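Local coordinates for MAGE domain-containing protein (Xenopus laevis, PDB 7DG2), which is the MAGE-family Nse3 subunit that, together with Nse1, binds and shapes Nse4 within the Smc5/6 complex, and probably contributes to DNA binding, at the interface of chains A and B. Sequence-based numbering; all coordinates share one arbitrary frame. Chains: chain A, MAGE domain-containing protein; chain B, Non-structural maintenance of chromosomes element 4.

The interface of chains A and B. Residues chain A 84, 99, 103, 155, 179-181; chain B 61-64.
Residues B:Tyr61 to B:Arg64, a loop segment of Nse4 just past helix 50-59, thread across the MAGE domain of Nse3 in a peptide-in-groove interface that probably helps fix the path of Nse4. B:Phe62 is the apolar anchor, a flat ring suited to a slot between two side chains: A:Leu99 CD1 sits over the centre of one face, 3.8 Å from the centroid, and A:Thr181 CB over the other. The slim, unbranched thioether of A:Met103 suits the ring rim, its methyl CE reaching B:Phe62 CE1 at 3.6 Å. A:Thr181 also serves a polar purpose: with OG1 anti to its backbone N (chi1 -168°), the hydroxyl gives a hydrogen bond to B:Tyr61 O, from above the carbonyl plane. Next along the segment, B:Lys63 N donates to A:Glu180 O at 2.7 Å, and its long chain lets NZ share a water with A:Lys179 O. B:Arg64 bends at chi2 and chi3; its guanidinium suits the place by offering A:Leu99 CD1 a flat face while NH1 donates, in plane, to the phenol oxygen OH of A:Tyr155 at 3.3 Å (163° at H). Replacing B:Arg64 by an alanine would probably leave that phenol without its cross-chain donor and A:Leu99 CD1 without the guanidinium face packed on it. A:Glu180, whose carboxylate can accept, positions the phenol: A:Tyr155 OH donates to the syn side of A:Glu180 OE1 at 2.6 Å.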
# COMPACT_ATOMS: atom_id res chain seq x y z
N ARG A 84 0.46 14.98 -7.07
CA ARG A 84 -0.68 14.32 -6.46
C ARG A 84 -1.87 15.28 -6.52
O ARG A 84 -1.75 16.44 -6.13
CB ARG A 84 -0.35 13.91 -5.03
CG ARG A 84 0.75 12.85 -4.94
CD ARG A 84 0.23 11.48 -5.40
NE ARG A 84 -0.90 11.02 -4.58
CZ ARG A 84 -0.77 10.32 -3.46
NH1 ARG A 84 0.43 9.98 -3.00
NH2 ARG A 84 -1.85 9.96 -2.78
N LEU A 99 -1.57 11.12 7.39
CA LEU A 99 -1.00 12.32 6.78
C LEU A 99 -1.78 13.56 7.17
O LEU A 99 -1.20 14.64 7.31
CB LEU A 99 -0.95 12.18 5.25
CG LEU A 99 -0.07 13.23 4.58
CD1 LEU A 99 1.40 12.92 4.85
CD2 LEU A 99 -0.34 13.29 3.11
N MET A 103 0.13 16.62 8.87
CA MET A 103 0.10 17.95 8.28
C MET A 103 -0.30 19.00 9.31
O MET A 103 0.21 20.13 9.30
CB MET A 103 -0.87 17.97 7.10
CG MET A 103 -1.11 19.36 6.52
SD MET A 103 0.37 20.08 5.78
CE MET A 103 0.04 19.79 4.03
N TYR A 155 9.79 12.27 9.31
CA TYR A 155 8.87 13.38 9.11
C TYR A 155 9.05 14.44 10.18
O TYR A 155 8.87 15.63 9.91
CB TYR A 155 7.42 12.91 9.12
CG TYR A 155 6.95 12.30 7.82
CD1 TYR A 155 6.94 13.04 6.65
CD2 TYR A 155 6.45 11.00 7.79
CE1 TYR A 155 6.47 12.49 5.46
CE2 TYR A 155 5.99 10.44 6.62
CZ TYR A 155 5.99 11.19 5.47
OH TYR A 155 5.53 10.61 4.30
N LYS A 179 11.67 17.13 2.05
CA LYS A 179 11.73 16.57 0.71
C LYS A 179 10.36 16.25 0.13
O LYS A 179 10.17 16.35 -1.09
CB LYS A 179 12.59 15.30 0.69
CG LYS A 179 14.03 15.53 1.05
CD LYS A 179 14.71 16.47 0.09
CE LYS A 179 16.17 16.70 0.49
NZ LYS A 179 16.86 17.58 -0.50
N GLU A 180 9.38 15.89 0.96
CA GLU A 180 8.07 15.54 0.43
C GLU A 180 7.12 16.72 0.36
O GLU A 180 6.20 16.70 -0.47
CB GLU A 180 7.45 14.42 1.27
CG GLU A 180 8.14 13.06 1.07
CD GLU A 180 7.39 11.90 1.71
OE1 GLU A 180 6.32 12.12 2.33
OE2 GLU A 180 7.88 10.76 1.58
N THR A 181 7.31 17.75 1.18
CA THR A 181 6.48 18.95 1.08
C THR A 181 7.42 20.16 1.19
O THR A 181 8.63 20.06 0.96
CB THR A 181 5.34 18.91 2.12
OG1 THR A 181 4.38 19.94 1.84
CG2 THR A 181 5.84 19.07 3.56
N TYR B 61 -0.50 18.16 -1.06
CA TYR B 61 0.61 19.03 -0.73
C TYR B 61 1.91 18.28 -0.53
O TYR B 61 2.95 18.91 -0.29
CB TYR B 61 0.29 19.83 0.54
CG TYR B 61 -0.96 20.67 0.41
CD1 TYR B 61 -2.21 20.11 0.61
CD2 TYR B 61 -0.88 22.01 0.10
CE1 TYR B 61 -3.36 20.87 0.48
CE2 TYR B 61 -2.03 22.78 -0.02
CZ TYR B 61 -3.26 22.21 0.18
OH TYR B 61 -4.40 22.98 0.05
N PHE B 62 1.88 16.95 -0.62
CA PHE B 62 3.05 16.11 -0.45
C PHE B 62 3.41 15.45 -1.78
O PHE B 62 2.60 15.38 -2.70
CB PHE B 62 2.82 15.03 0.61
CG PHE B 62 2.94 15.51 2.02
CD1 PHE B 62 2.00 16.37 2.56
CD2 PHE B 62 3.99 15.10 2.82
CE1 PHE B 62 2.11 16.82 3.87
CE2 PHE B 62 4.10 15.55 4.13
CZ PHE B 62 3.16 16.40 4.65
N LYS B 63 4.65 14.97 -1.86
CA LYS B 63 5.10 14.17 -2.99
C LYS B 63 5.35 12.73 -2.54
O LYS B 63 6.43 12.18 -2.77
CB LYS B 63 6.36 14.79 -3.60
CG LYS B 63 6.20 16.27 -3.95
CD LYS B 63 7.36 16.78 -4.79
CE LYS B 63 8.70 16.65 -4.08
NZ LYS B 63 9.86 16.95 -4.99
N ARG B 64 4.36 12.13 -1.89
CA ARG B 64 4.52 10.76 -1.40
C ARG B 64 4.34 9.74 -2.52
O ARG B 64 3.51 9.92 -3.41
CB ARG B 64 3.52 10.48 -0.29
CG ARG B 64 3.66 11.43 0.86
CD ARG B 64 3.46 10.71 2.15
NE ARG B 64 2.12 10.17 2.31
CZ ARG B 64 1.79 9.36 3.32
NH1 ARG B 64 2.71 9.00 4.21
NH2 ARG B 64 0.55 8.91 3.43
O HOH W 1 11.97 17.01 -3.01
O HOH W 2 2.33 16.36 -5.38